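Local coordinates for protein Alpha/beta hydrolase (PDB 3BWX) that probably acts as a hydrolase of the alpha/beta hydrolase family, on a substrate not yet established, and binds calcium ions in the crystal, at residues D217-F222 with A250-V255; A49-G54 with T268-E273; Q82-L87 with T111-A116; V232-T237 with L241-A246; G254-T259 with I278-E283. The protein carries 1 engineered substitution. All coordinates share one frame; numbering follows the deposited sequence. Where two conformers were deposited one is given.

Contact 1: residues D217-F222 with A250-V255; sequences DMWPLF and ASRPGV. With EDO (1,2-ethanediol), chain K.
R252 reaches across to W219 and F222 on the first turn of helix 219-225. The contact lies in the alpha/beta hydrolase fold and ties this helix to the turn that leads into the edge strand 255-260. The guanidinium leans toward the six-membered ring of W219, and R252 NH2 lies 3.6 Å from W219 CE3. The ring and guanidinium planes are 26° apart, and CZ3 sits over one guanidinium face, toward its rim. F222 meets the shaft of the same arginine differently. Its CE2 is 3.8 Å from R252 NE, and R252 CD lies at the ring edge, in the ring plane. The F222 ring is turned 71° from the guanidinium. F222 has CG anti to its backbone N (chi1 170°), which directs the ring to the arginine. An ethanediol, probably from the crystallisation liquor, covers a face of W219 and takes both terminal nitrogens. R252 NH1 donates to its O1 at 2.9 Å, and R252 NH2 to its O2 at 3.1 Å. Further out, D223 forms a salt bridge with R252 NE, and the K248 carbonyl accepts from NH1. E133 accepts from W219 NE1. A type II turn runs from R252 to V255, with V255 N bonded to R252 O at 3.1 Å. At the start of helix 219-225, D217 OD1 caps W219 N at 3.0 Å, met from above the carboxylate plane.

Contact 2: residues A49-G54 with T268-E273; sequences ATRLAG and TLDEPE. With EDO (1,2-ethanediol), chain G; EDO (1,2-ethanediol), chain F; EDO (1,2-ethanediol), chain H.
R51 and D270 face each other at the surface with opposite charges. Their salt bridge is long, with R51 NH1 3.8 Å from D270 OD1. The arginine chain is extended from CG to NE (chi2 177°), which carries its tip across from helix 46-52. D270 OD1 lies in the guanidinium plane, at its edge, but the carboxylate is turned 65° from that plane. D270 has a second charged partner, R184, at OD2.

A water bridges the two residues. It accepts from R51 NH1 at 2.8 Å and donates to both D270 OD1 and L269 O. An ethanediol, probably from the crystallisation liquor, takes R51 NH1 and NH2 as well.

Hydrogen bonds within 268-273 shape the loop that holds D270. D270 N donates to T268 OG1 at 3.1 Å, which makes an ST turn. T268 N donates to the syn lone pair of E271 OE2 at 2.9 Å. E271 is itself the N-cap residue of helix 272-282. A valine in place of T268 would probably leave D270 N without its OG1 acceptor and let the loop bearing D270 shift.

Neighbouring side chains join the same elements. R51 touches I275, and L52 touches L282, both on helix 272-282. L269 packs on L48 of helix 46-52, while A49 and A53 touch Y23 of strand 17-23.

Contact 3: residues Q82-L87 with T111-A116; sequences QYLQDL and TMLLAA
L84 of helix 80-94 packs against L113 and L114 of helix 106-117. The local axes come within 10.3 Å and cross at -58°. The contact is wholly apolar, with no hydrogen bond between the two segments.

Along 111-116, T111 comes first. It turns away from helix 80-94, touches L35 of strand 32-35, and its OG1 is hydrogen-bonded to the G107 carbonyl. M112, a selenomethionine, packs on L225 of helix 219-225. Within 111-116, L113 is the first to touch 82-87. Its CB lies 3.8 Å from L84 CD2, and the two side chains cross at about a right angle. L114 meets the other branch: its CD2 is 3.6 Å from L84 CD1. Here the two leucines slide past each other in opposite directions. Of the L84 methyls, CD2 meets L113, while CD1 meets L114 and also lies near L113 CB. L114 CD1 also approaches L87 CD1, more loosely, at 4.3 Å. L87 and L114 both rest on L35, so this end of the contact faces the sheet. A115 and A116 turn to helix 219-225, touching L225 and L221.

Helix 80-94 has a polar side too. Q82 NE2 donates to Q85 OE1 and to D86 OD1, each at 3.0 Å, and D86 also forms a salt bridge with R64.

Helix 106-117 follows strand 99-104 directly. G103 at the strand end, S105 in the turn and G107 at the helix start fit the GxSxG pattern of a nucleophile elbow, so the helix is probably the one that follows the elbow in alpha/beta hydrolases.

Contact 4: residues V232-T237 with L241-A246; sequences VLRGET and LSAQTA
R234 stretches from strand 230-235 across the start of helix 243-250. With chi1 at -179° the chain runs straight out and stays extended to NE. R234 CB lies 4.0 Å from L241 CD2, and CG is about as close to the same methyl. R234 CD rests on A246, 3.7 Å from A246 CB. R234 NE then donates to L241 O at 2.7 Å, with an angle of 161°. This contact belongs to the beta-alpha-beta unit of strand 230-235, helix 243-250 and strand 255-260, part of the alpha/beta hydrolase fold. L241 and S242, the N-cap residue, lead into its helix. At the tip, R234 NH2 donates to the same L241 O at 3.1 Å. The carbonyl oxygen is gripped side-on by two nitrogens and lies in the guanidinium plane. NE reaches it from above the carbonyl plane, NH2 within it. One guanidinium face lies against A243 N, and R234 NH1 is 3.7 Å from A243 CB. NH1 and NH2 make weak bonds to the E236 carbonyl. A leucine in place of R234 would probably leave the L241 carbonyl without both donors and the helix start less firmly tied to the strand. V232 CG1 approaches L241 CD2 at 4.2 Å.

Contact 5: residues G254-T259 with I278-E283; sequences GVELVT and IGRLLE
E256 and R280 form a salt bridge between strand 255-260 and helix 272-282. The arginine comes side-on and uses two nitrogens on one oxygen. R280 NE donates to E256 OE2 at 2.9 Å, along the syn lone pair. R280 NH2 donates to E256 OE2 at the same distance, 2.9 Å, but from above the carboxylate plane. OE2 lies almost exactly in the plane of the guanidinium, while the two flat groups are turned 48° apart. A chi1 of 176° swings E256 CG away from its own N, and the chain runs extended beyond CG, so its acid end projects from the strand to the helix. R280 bends at chi3 and crosses it at about a right angle. The paired charges lie at the surface, and the R280 side chain is about 6 Å from a bound calcium ion.

A van der Waals contact adds to this. V258, two residues along on the same side of the strand, brings CG2 to the guanidinium edge, in its plane, 3.4 Å from R280 NH2.

Backbone bonds hold the strand in place. E256 pairs with L230 and V232, and V258 with V232 and R234, in parallel fashion. Strand 255-260 is an outermost strand of the large mixed sheet of the alpha/beta hydrolase fold. Helix 272-282 packs on that sheet through L281, which touches L231, A124 and V126. I278 and L282 face helix 46-52 at L48 and L52.

In the fold
Contact 4 is the most buried of the five. Contacts 1 and 3 are partly buried, and contacts 2 and 5 lie at the surface. The chemistry varies with place. Contact 3 is purely leucine packing between helices, whereas each of the others centres on an arginine. In contact 4 it binds a backbone carbonyl and in contact 5 a carboxylate. In contact 2 it faces a carboxylate at long range, through a water, and in contact 1 it lies against two aromatic rings. Contacts 2 and 5 share helix 272-282. Contacts 4 and 5 use neighbouring strands, joined by V232 and E256 backbone atoms. Contacts 1 and 5 share G254 and V255. Contact 1 touches contact 3 through L221 on L113 and A116.

Contact 1: residues D217-F222 with A250-V255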
# COMPACT_ATOMS: atom_id res chain seq x y z
N ASP A 217 -11.15 6.26 17.33
CA ASP A 217 -12.11 6.56 16.28
C ASP A 217 -11.27 7.19 15.17
O ASP A 217 -10.62 8.21 15.40
CB ASP A 217 -13.17 7.51 16.85
CG ASP A 217 -14.11 8.08 15.81
OD1 ASP A 217 -14.11 7.67 14.61
OD2 ASP A 217 -14.86 8.97 16.25
N MSE A 218 -11.24 6.54 14.00
CA MSE A 218 -10.46 7.07 12.86
C MSE A 218 -11.17 8.00 11.93
O MSE A 218 -10.54 8.57 11.03
CB MSE A 218 -9.83 5.94 12.07
CG MSE A 218 -8.85 5.16 12.94
SE MSE A 218 -7.89 3.91 11.88
CE MSE A 218 -9.36 2.68 11.48
N TRP A 219 -12.44 8.26 12.17
CA TRP A 219 -13.14 9.27 11.37
C TRP A 219 -12.44 10.64 11.37
O TRP A 219 -12.37 11.28 10.32
CB TRP A 219 -14.59 9.34 11.79
CG TRP A 219 -15.37 8.24 11.17
CD1 TRP A 219 -15.85 7.13 11.80
CD2 TRP A 219 -15.73 8.12 9.80
NE1 TRP A 219 -16.51 6.34 10.90
CE2 TRP A 219 -16.46 6.92 9.66
CE3 TRP A 219 -15.54 8.92 8.68
CZ2 TRP A 219 -16.99 6.51 8.43
CZ3 TRP A 219 -16.06 8.51 7.46
CH2 TRP A 219 -16.78 7.32 7.34
N PRO A 220 -11.93 11.10 12.53
CA PRO A 220 -11.21 12.38 12.52
C PRO A 220 -9.99 12.40 11.62
O PRO A 220 -9.72 13.42 11.01
CB PRO A 220 -10.78 12.53 14.00
CG PRO A 220 -11.86 11.83 14.75
CD PRO A 220 -12.11 10.61 13.91
N LEU A 221 -9.28 11.28 11.51
CA LEU A 221 -8.11 11.19 10.64
C LEU A 221 -8.59 11.22 9.16
O LEU A 221 -8.01 11.89 8.30
CB LEU A 221 -7.30 9.92 10.93
CG LEU A 221 -6.72 9.79 12.33
CD1 LEU A 221 -6.14 8.40 12.47
CD2 LEU A 221 -5.63 10.81 12.55
N PHE A 222 -9.66 10.52 8.86
CA PHE A 222 -10.20 10.57 7.51
C PHE A 222 -10.62 11.97 7.16
O PHE A 222 -10.33 12.51 6.10
CB PHE A 222 -11.39 9.61 7.37
CG PHE A 222 -12.14 9.80 6.08
CD1 PHE A 222 -11.65 9.28 4.88
CD2 PHE A 222 -13.28 10.58 6.04
CE1 PHE A 222 -12.26 9.58 3.66
CE2 PHE A 222 -13.88 10.87 4.82
CZ PHE A 222 -13.40 10.34 3.66
N ALA A 250 -17.58 9.24 0.82
CA ALA A 250 -17.91 10.00 -0.36
C ALA A 250 -18.81 11.18 -0.12
O ALA A 250 -18.88 12.08 -0.97
CB ALA A 250 -18.53 9.09 -1.41
N SER A 251 -19.49 11.21 1.03
CA SER A 251 -20.42 12.29 1.35
C SER A 251 -19.70 13.59 1.70
O SER A 251 -20.31 14.67 1.67
CB SER A 251 -21.37 11.86 2.48
OG SER A 251 -20.70 11.78 3.71
N ARG A 252 -18.42 13.49 2.05
CA ARG A 252 -17.61 14.67 2.27
C ARG A 252 -17.35 15.41 0.95
O ARG A 252 -17.07 14.81 -0.09
CB ARG A 252 -16.25 14.31 2.86
CG ARG A 252 -16.22 14.04 4.35
CD ARG A 252 -17.07 12.89 4.83
NE ARG A 252 -16.84 12.72 6.26
CZ ARG A 252 -17.62 12.05 7.09
NH1 ARG A 252 -18.68 11.40 6.68
NH2 ARG A 252 -17.34 12.05 8.37
N PRO A 253 -17.41 16.74 1.00
CA PRO A 253 -17.19 17.54 -0.20
C PRO A 253 -15.86 17.29 -0.92
O PRO A 253 -14.79 17.23 -0.30
CB PRO A 253 -17.24 19.00 0.31
CG PRO A 253 -17.64 18.93 1.73
CD PRO A 253 -17.73 17.54 2.19
N GLY A 254 -15.95 17.15 -2.25
CA GLY A 254 -14.77 16.88 -3.05
C GLY A 254 -14.28 15.45 -3.09
O GLY A 254 -13.38 15.15 -3.86
N VAL A 255 -14.81 14.56 -2.26
CA VAL A 255 -14.32 13.21 -2.24
C VAL A 255 -15.00 12.44 -3.36
O VAL A 255 -16.23 12.44 -3.45
CB VAL A 255 -14.55 12.52 -0.88
CG1 VAL A 255 -14.05 11.06 -0.89
CG2 VAL A 255 -13.93 13.30 0.24
C1 EDO K . -19.45 8.95 9.28
O1 EDO K . -20.30 9.91 8.62
C2 EDO K . -19.16 9.30 10.74
O2 EDO K . -18.62 10.62 10.81

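Contact 2: residues A49-G54 with T268-E273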
# COMPACT_ATOMS: atom_id res chain seq x y z
N ALA A 49 3.45 3.03 -11.38
CA ALA A 49 4.56 3.96 -11.37
C ALA A 49 5.06 4.23 -12.80
O ALA A 49 5.39 5.37 -13.12
CB ALA A 49 5.70 3.42 -10.49
N THR A 50 5.14 3.20 -13.64
CA THR A 50 5.60 3.39 -15.03
C THR A 50 4.59 4.21 -15.83
O THR A 50 4.98 4.92 -16.75
CB THR A 50 5.85 2.08 -15.82
OG1 THR A 50 4.64 1.34 -15.91
CG2 THR A 50 6.89 1.26 -15.14
N ARG A 51 3.31 4.08 -15.51
CA ARG A 51 2.28 4.90 -16.17
C ARG A 51 2.30 6.36 -15.69
O ARG A 51 1.85 7.23 -16.44
CB ARG A 51 0.90 4.28 -15.95
CG ARG A 51 0.71 2.93 -16.68
CD ARG A 51 -0.67 2.31 -16.38
NE ARG A 51 -0.78 1.17 -17.29
CZ ARG A 51 -0.86 -0.10 -16.94
NH1 ARG A 51 -0.97 -0.43 -15.68
NH2 ARG A 51 -0.89 -1.03 -17.88
N LEU A 52 2.76 6.64 -14.47
CA LEU A 52 2.82 8.00 -13.94
C LEU A 52 4.13 8.70 -14.21
O LEU A 52 4.15 9.94 -14.29
CB LEU A 52 2.55 8.03 -12.43
CG LEU A 52 1.19 7.47 -11.97
CD1 LEU A 52 1.04 7.55 -10.51
CD2 LEU A 52 0.06 8.28 -12.71
N ALA A 53 5.21 7.92 -14.30
CA ALA A 53 6.60 8.44 -14.46
C ALA A 53 6.77 9.41 -15.63
O ALA A 53 6.10 9.31 -16.66
CB ALA A 53 7.65 7.28 -14.54
N GLY A 54 7.64 10.38 -15.41
CA GLY A 54 7.90 11.44 -16.38
C GLY A 54 6.91 12.54 -16.14
O GLY A 54 7.30 13.65 -15.80
N THR A 268 -5.79 -3.56 -7.73
CA THR A 268 -4.37 -3.61 -7.97
C THR A 268 -3.83 -2.21 -8.41
O THR A 268 -2.61 -1.99 -8.39
CB THR A 268 -4.02 -4.61 -9.08
OG1 THR A 268 -4.60 -4.19 -10.31
CG2 THR A 268 -4.45 -6.04 -8.70
N LEU A 269 -4.77 -1.33 -8.85
CA LEU A 269 -4.54 -0.04 -9.49
C LEU A 269 -4.08 -0.18 -10.94
O LEU A 269 -3.72 0.83 -11.60
CB LEU A 269 -3.53 0.81 -8.65
CG LEU A 269 -3.89 0.95 -7.17
CD1 LEU A 269 -2.87 1.80 -6.44
CD2 LEU A 269 -5.29 1.50 -6.96
N ASP A 270 -4.07 -1.41 -11.45
CA ASP A 270 -3.84 -1.68 -12.89
C ASP A 270 -5.13 -1.81 -13.72
O ASP A 270 -5.09 -1.91 -14.94
CB ASP A 270 -2.98 -2.92 -13.10
CG ASP A 270 -1.64 -2.85 -12.39
OD1 ASP A 270 -1.07 -1.75 -12.13
OD2 ASP A 270 -1.15 -3.94 -12.09
N GLU A 271 -6.27 -1.85 -13.03
CA GLU A 271 -7.57 -1.80 -13.71
C GLU A 271 -7.75 -0.48 -14.48
O GLU A 271 -7.40 0.59 -13.96
CB GLU A 271 -8.73 -1.88 -12.71
CG GLU A 271 -8.70 -3.07 -11.75
CD GLU A 271 -7.79 -2.94 -10.54
OE1 GLU A 271 -7.35 -1.82 -10.19
OE2 GLU A 271 -7.57 -4.01 -9.91
N PRO A 272 -8.27 -0.55 -15.71
CA PRO A 272 -8.47 0.70 -16.43
C PRO A 272 -9.23 1.78 -15.67
O PRO A 272 -8.85 2.98 -15.72
CB PRO A 272 -9.27 0.28 -17.66
CG PRO A 272 -8.79 -1.14 -17.89
CD PRO A 272 -8.65 -1.72 -16.53
N GLU A 273 -10.28 1.37 -14.97
CA GLU A 273 -11.06 2.32 -14.20
C GLU A 273 -10.22 2.96 -13.05
O GLU A 273 -10.45 4.12 -12.70
CB GLU A 273 -12.33 1.67 -13.68
CG GLU A 273 -13.33 1.43 -14.81
CD GLU A 273 -14.35 0.34 -14.56
OE1 GLU A 273 -14.39 -0.28 -13.47
OE2 GLU A 273 -15.14 0.11 -15.50
C1 EDO G . -1.40 -4.53 -15.91
O1 EDO G . -0.68 -3.34 -15.59
C2 EDO G . -2.41 -4.20 -16.99
O2 EDO G . -1.71 -3.84 -18.19
C1 EDO F . -6.16 -6.55 -13.23
O1 EDO F . -5.54 -5.79 -12.19
C2 EDO F . -6.59 -5.62 -14.32
O2 EDO F . -5.41 -5.34 -15.08
C1 EDO H . -2.20 -7.29 -11.44
O1 EDO H . -1.73 -6.45 -12.52
C2 EDO H . -2.59 -8.69 -11.93
O2 EDO H . -3.72 -8.53 -12.80
O HOH W 1 -1.35 0.75 -13.16

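Contact 3: residues Q82-L87 with T111-A116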
# COMPACT_ATOMS: atom_id res chain seq x y z
N GLN A 82 5.69 3.19 14.10
CA GLN A 82 7.05 3.12 13.66
C GLN A 82 7.16 3.34 12.15
O GLN A 82 7.99 4.11 11.71
CB GLN A 82 7.73 1.82 14.07
CG GLN A 82 9.20 1.82 13.76
CD GLN A 82 9.95 2.85 14.55
OE1 GLN A 82 9.95 2.81 15.78
NE2 GLN A 82 10.58 3.76 13.88
N TYR A 83 6.27 2.71 11.37
CA TYR A 83 6.27 2.98 9.95
C TYR A 83 6.01 4.46 9.67
O TYR A 83 6.62 5.02 8.77
CB TYR A 83 5.26 2.14 9.24
CG TYR A 83 5.29 0.68 9.63
CD1 TYR A 83 6.48 0.02 9.84
CD2 TYR A 83 4.09 -0.10 9.67
CE1 TYR A 83 6.50 -1.32 10.19
CE2 TYR A 83 4.10 -1.44 10.05
CZ TYR A 83 5.32 -2.05 10.31
OH TYR A 83 5.34 -3.37 10.69
N LEU A 84 5.11 5.06 10.44
CA LEU A 84 4.82 6.50 10.27
C LEU A 84 6.10 7.33 10.53
O LEU A 84 6.45 8.21 9.74
CB LEU A 84 3.70 6.94 11.21
CG LEU A 84 3.39 8.43 11.28
CD1 LEU A 84 2.91 8.90 9.94
CD2 LEU A 84 2.29 8.65 12.35
N GLN A 85 6.81 7.03 11.64
CA GLN A 85 8.07 7.70 11.93
C GLN A 85 9.10 7.51 10.81
O GLN A 85 9.80 8.43 10.43
CB GLN A 85 8.67 7.27 13.28
CG GLN A 85 9.96 8.08 13.65
CD GLN A 85 10.84 7.44 14.78
OE1 GLN A 85 11.67 6.52 14.56
NE2 GLN A 85 10.70 7.98 16.00
N ASP A 86 9.18 6.30 10.26
CA ASP A 86 10.12 6.02 9.22
C ASP A 86 9.76 6.83 7.97
O ASP A 86 10.64 7.27 7.26
CB ASP A 86 10.14 4.50 8.91
CG ASP A 86 10.66 3.66 10.05
OD1 ASP A 86 11.36 4.16 10.96
OD2 ASP A 86 10.44 2.43 9.98
N LEU A 87 8.47 6.98 7.69
CA LEU A 87 8.09 7.79 6.53
C LEU A 87 8.40 9.29 6.77
O LEU A 87 8.79 10.00 5.85
CB LEU A 87 6.62 7.62 6.22
CG LEU A 87 6.27 6.29 5.53
CD1 LEU A 87 4.78 5.98 5.69
CD2 LEU A 87 6.76 6.26 4.09
N THR A 111 -1.30 7.10 5.24
CA THR A 111 -1.60 8.34 4.53
C THR A 111 -2.48 9.28 5.40
O THR A 111 -2.21 10.46 5.52
CB THR A 111 -2.34 8.04 3.21
OG1 THR A 111 -1.46 7.35 2.31
CG2 THR A 111 -2.81 9.35 2.52
N MSE A 112 -3.46 8.72 6.08
CA MSE A 112 -4.25 9.54 7.02
C MSE A 112 -3.43 10.09 8.18
O MSE A 112 -3.52 11.27 8.52
CB MSE A 112 -5.45 8.73 7.52
CG MSE A 112 -6.46 8.39 6.46
SE MSE A 112 -8.00 7.34 7.17
CE MSE A 112 -7.99 5.83 5.99
N LEU A 113 -2.50 9.27 8.68
CA LEU A 113 -1.64 9.64 9.78
C LEU A 113 -0.65 10.74 9.35
O LEU A 113 -0.43 11.73 10.08
CB LEU A 113 -0.96 8.38 10.32
CG LEU A 113 -1.92 7.51 11.14
CD1 LEU A 113 -1.25 6.15 11.33
CD2 LEU A 113 -2.32 8.20 12.49
N LEU A 114 -0.11 10.62 8.15
CA LEU A 114 0.77 11.68 7.61
C LEU A 114 -0.03 12.98 7.42
O LEU A 114 0.49 14.06 7.76
CB LEU A 114 1.36 11.29 6.27
CG LEU A 114 2.45 10.26 6.32
CD1 LEU A 114 2.74 9.70 4.91
CD2 LEU A 114 3.72 10.79 6.97
N ALA A 115 -1.25 12.90 6.89
CA ALA A 115 -2.07 14.09 6.66
C ALA A 115 -2.37 14.80 7.97
O ALA A 115 -2.33 16.02 8.04
CB ALA A 115 -3.38 13.72 5.92
N ALA A 116 -2.62 14.01 9.01
CA ALA A 116 -2.97 14.54 10.33
C ALA A 116 -1.94 15.52 10.87
O ALA A 116 -2.29 16.44 11.56
CB ALA A 116 -3.16 13.37 11.35

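Contact 4: residues V232-T237 with L241-A246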
# COMPACT_ATOMS: atom_id res chain seq x y z
N VAL A 232 -11.25 7.86 -3.27
CA VAL A 232 -11.38 6.60 -2.57
C VAL A 232 -11.71 5.51 -3.59
O VAL A 232 -12.73 5.63 -4.29
CB VAL A 232 -12.44 6.65 -1.47
CG1 VAL A 232 -12.48 5.31 -0.73
CG2 VAL A 232 -12.17 7.76 -0.50
N LEU A 233 -10.89 4.50 -3.71
CA LEU A 233 -11.16 3.32 -4.51
C LEU A 233 -11.67 2.22 -3.59
O LEU A 233 -11.16 1.98 -2.50
CB LEU A 233 -9.89 2.86 -5.28
CG LEU A 233 -9.34 3.83 -6.35
CD1 LEU A 233 -7.91 3.52 -6.77
CD2 LEU A 233 -10.26 3.87 -7.58
N ARG A 234 -12.65 1.47 -4.03
CA ARG A 234 -13.19 0.36 -3.26
C ARG A 234 -13.39 -0.83 -4.19
O ARG A 234 -13.99 -0.68 -5.27
CB ARG A 234 -14.55 0.74 -2.62
CG ARG A 234 -15.11 -0.39 -1.81
CD ARG A 234 -16.46 -0.13 -1.22
NE ARG A 234 -16.80 -1.39 -0.58
CZ ARG A 234 -17.58 -2.36 -1.05
NH1 ARG A 234 -18.34 -2.19 -2.14
NH2 ARG A 234 -17.68 -3.49 -0.39
N GLY A 235 -12.97 -2.02 -3.76
CA GLY A 235 -13.39 -3.23 -4.43
C GLY A 235 -14.85 -3.55 -4.12
O GLY A 235 -15.20 -3.57 -2.94
N GLU A 236 -15.66 -3.83 -5.15
CA GLU A 236 -17.08 -4.09 -4.97
C GLU A 236 -17.36 -5.11 -3.86
O GLU A 236 -18.33 -4.97 -3.09
CB GLU A 236 -17.65 -4.60 -6.26
CG GLU A 236 -19.17 -4.83 -6.21
CD GLU A 236 -19.73 -5.09 -7.58
OE1 GLU A 236 -19.20 -6.00 -8.25
OE2 GLU A 236 -20.68 -4.38 -7.97
N THR A 237 -16.50 -6.13 -3.75
CA THR A 237 -16.69 -7.21 -2.80
C THR A 237 -15.76 -7.16 -1.59
O THR A 237 -15.61 -8.14 -0.86
CB THR A 237 -16.57 -8.59 -3.49
OG1 THR A 237 -15.21 -8.89 -3.79
CG2 THR A 237 -17.38 -8.62 -4.78
N LEU A 241 -13.37 -2.82 3.44
CA LEU A 241 -14.08 -1.53 3.31
C LEU A 241 -15.50 -1.85 2.82
O LEU A 241 -15.64 -2.35 1.69
CB LEU A 241 -13.35 -0.61 2.36
CG LEU A 241 -14.04 0.73 2.11
CD1 LEU A 241 -14.17 1.53 3.42
CD2 LEU A 241 -13.32 1.60 1.09
N SER A 242 -16.49 -1.59 3.67
CA SER A 242 -17.87 -1.81 3.31
C SER A 242 -18.40 -0.72 2.36
O SER A 242 -17.88 0.42 2.34
CB SER A 242 -18.73 -1.88 4.58
OG SER A 242 -19.01 -0.59 5.12
N ALA A 243 -19.41 -1.07 1.56
CA ALA A 243 -20.07 -0.08 0.71
C ALA A 243 -20.64 1.08 1.52
O ALA A 243 -20.57 2.25 1.11
CB ALA A 243 -21.16 -0.73 -0.16
N GLN A 244 -21.17 0.75 2.69
CA GLN A 244 -21.74 1.75 3.58
C GLN A 244 -20.70 2.78 4.05
O GLN A 244 -20.93 3.99 4.01
CB GLN A 244 -22.43 1.08 4.78
CG GLN A 244 -23.55 1.93 5.31
CD GLN A 244 -24.21 1.40 6.60
OE1 GLN A 244 -24.43 0.21 6.77
NE2 GLN A 244 -24.53 2.32 7.49
N THR A 245 -19.55 2.30 4.51
CA THR A 245 -18.48 3.18 4.98
C THR A 245 -17.94 4.07 3.84
O THR A 245 -17.70 5.28 4.00
CB THR A 245 -17.33 2.34 5.58
OG1 THR A 245 -17.81 1.61 6.74
CG2 THR A 245 -16.17 3.23 5.97
N ALA A 246 -17.77 3.45 2.68
CA ALA A 246 -17.34 4.19 1.46
C ALA A 246 -18.32 5.28 1.07
O ALA A 246 -17.91 6.37 0.74
CB ALA A 246 -17.07 3.23 0.29

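Contact 5: residues G254-T259 with I278-E283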
# COMPACT_ATOMS: atom_id res chain seq x y z
N GLY A 254 -15.95 17.15 -2.25
CA GLY A 254 -14.77 16.88 -3.05
C GLY A 254 -14.28 15.45 -3.09
O GLY A 254 -13.38 15.15 -3.86
N VAL A 255 -14.81 14.56 -2.26
CA VAL A 255 -14.32 13.21 -2.24
C VAL A 255 -15.00 12.44 -3.36
O VAL A 255 -16.23 12.44 -3.45
CB VAL A 255 -14.55 12.52 -0.88
CG1 VAL A 255 -14.05 11.06 -0.89
CG2 VAL A 255 -13.93 13.30 0.24
N GLU A 256 -14.20 11.87 -4.25
CA GLU A 256 -14.75 11.00 -5.29
C GLU A 256 -14.57 9.54 -4.88
O GLU A 256 -13.46 9.18 -4.42
CB GLU A 256 -14.06 11.26 -6.63
CG GLU A 256 -14.52 10.32 -7.72
CD GLU A 256 -14.23 10.84 -9.13
OE1 GLU A 256 -14.95 11.75 -9.58
OE2 GLU A 256 -13.31 10.34 -9.79
N LEU A 257 -15.64 8.74 -5.01
CA LEU A 257 -15.58 7.29 -4.78
C LEU A 257 -15.70 6.57 -6.11
O LEU A 257 -16.66 6.87 -6.90
CB LEU A 257 -16.77 6.86 -3.89
CG LEU A 257 -16.94 5.37 -3.62
CD1 LEU A 257 -15.75 4.69 -2.93
CD2 LEU A 257 -18.26 5.19 -2.79
N VAL A 258 -14.81 5.62 -6.34
CA VAL A 258 -14.88 4.69 -7.49
C VAL A 258 -14.91 3.27 -6.99
O VAL A 258 -14.03 2.85 -6.24
CB VAL A 258 -13.72 4.95 -8.47
CG1 VAL A 258 -13.69 3.86 -9.57
CG2 VAL A 258 -13.78 6.39 -9.01
N THR A 259 -15.93 2.53 -7.37
CA THR A 259 -16.02 1.13 -7.01
C THR A 259 -15.65 0.28 -8.22
O THR A 259 -16.19 0.48 -9.30
CB THR A 259 -17.43 0.77 -6.53
OG1 THR A 259 -17.73 1.53 -5.34
CG2 THR A 259 -17.54 -0.76 -6.26
N ILE A 278 -7.28 7.66 -10.88
CA ILE A 278 -6.06 8.27 -10.41
C ILE A 278 -5.69 9.49 -11.29
O ILE A 278 -5.32 10.56 -10.80
CB ILE A 278 -4.95 7.22 -10.29
CG1 ILE A 278 -5.23 6.31 -9.14
CG2 ILE A 278 -3.57 7.87 -10.07
CD1 ILE A 278 -4.38 5.03 -9.17
N GLY A 279 -5.88 9.37 -12.61
CA GLY A 279 -5.63 10.49 -13.51
C GLY A 279 -6.52 11.68 -13.18
O GLY A 279 -6.08 12.81 -13.16
N ARG A 280 -7.79 11.44 -12.91
CA ARG A 280 -8.71 12.52 -12.53
C ARG A 280 -8.29 13.18 -11.23
O ARG A 280 -8.38 14.41 -11.10
CB ARG A 280 -10.12 12.02 -12.41
CG ARG A 280 -10.74 11.55 -13.72
CD ARG A 280 -12.28 11.35 -13.59
NE ARG A 280 -12.68 10.38 -12.57
CZ ARG A 280 -12.70 9.06 -12.76
NH1 ARG A 280 -12.40 8.61 -13.96
NH2 ARG A 280 -13.04 8.22 -11.80
N LEU A 281 -7.81 12.38 -10.30
CA LEU A 281 -7.36 12.88 -8.96
C LEU A 281 -6.15 13.75 -9.13
O LEU A 281 -6.08 14.87 -8.62
CB LEU A 281 -7.17 11.71 -7.99
CG LEU A 281 -6.66 11.96 -6.57
CD1 LEU A 281 -5.12 12.21 -6.44
CD2 LEU A 281 -7.45 13.13 -5.98
N LEU A 282 -5.24 13.29 -9.97
CA LEU A 282 -3.97 14.00 -10.19
C LEU A 282 -4.20 15.35 -10.87
O LEU A 282 -3.39 16.29 -10.68
CB LEU A 282 -2.98 13.15 -11.01
CG LEU A 282 -2.41 11.97 -10.23
CD1 LEU A 282 -1.61 10.99 -11.15
CD2 LEU A 282 -1.58 12.47 -9.05
N GLU A 283 -5.28 15.49 -11.65
CA GLU A 283 -5.63 16.80 -12.26
C GLU A 283 -6.02 17.83 -11.23
O GLU A 283 -6.01 19.01 -11.54
CB GLU A 283 -6.76 16.67 -13.25
CG GLU A 283 -6.44 15.84 -14.42
CD GLU A 283 -7.54 15.78 -15.43
OE1 GLU A 283 -8.72 15.53 -15.04
OE2 GLU A 283 -7.23 15.99 -16.62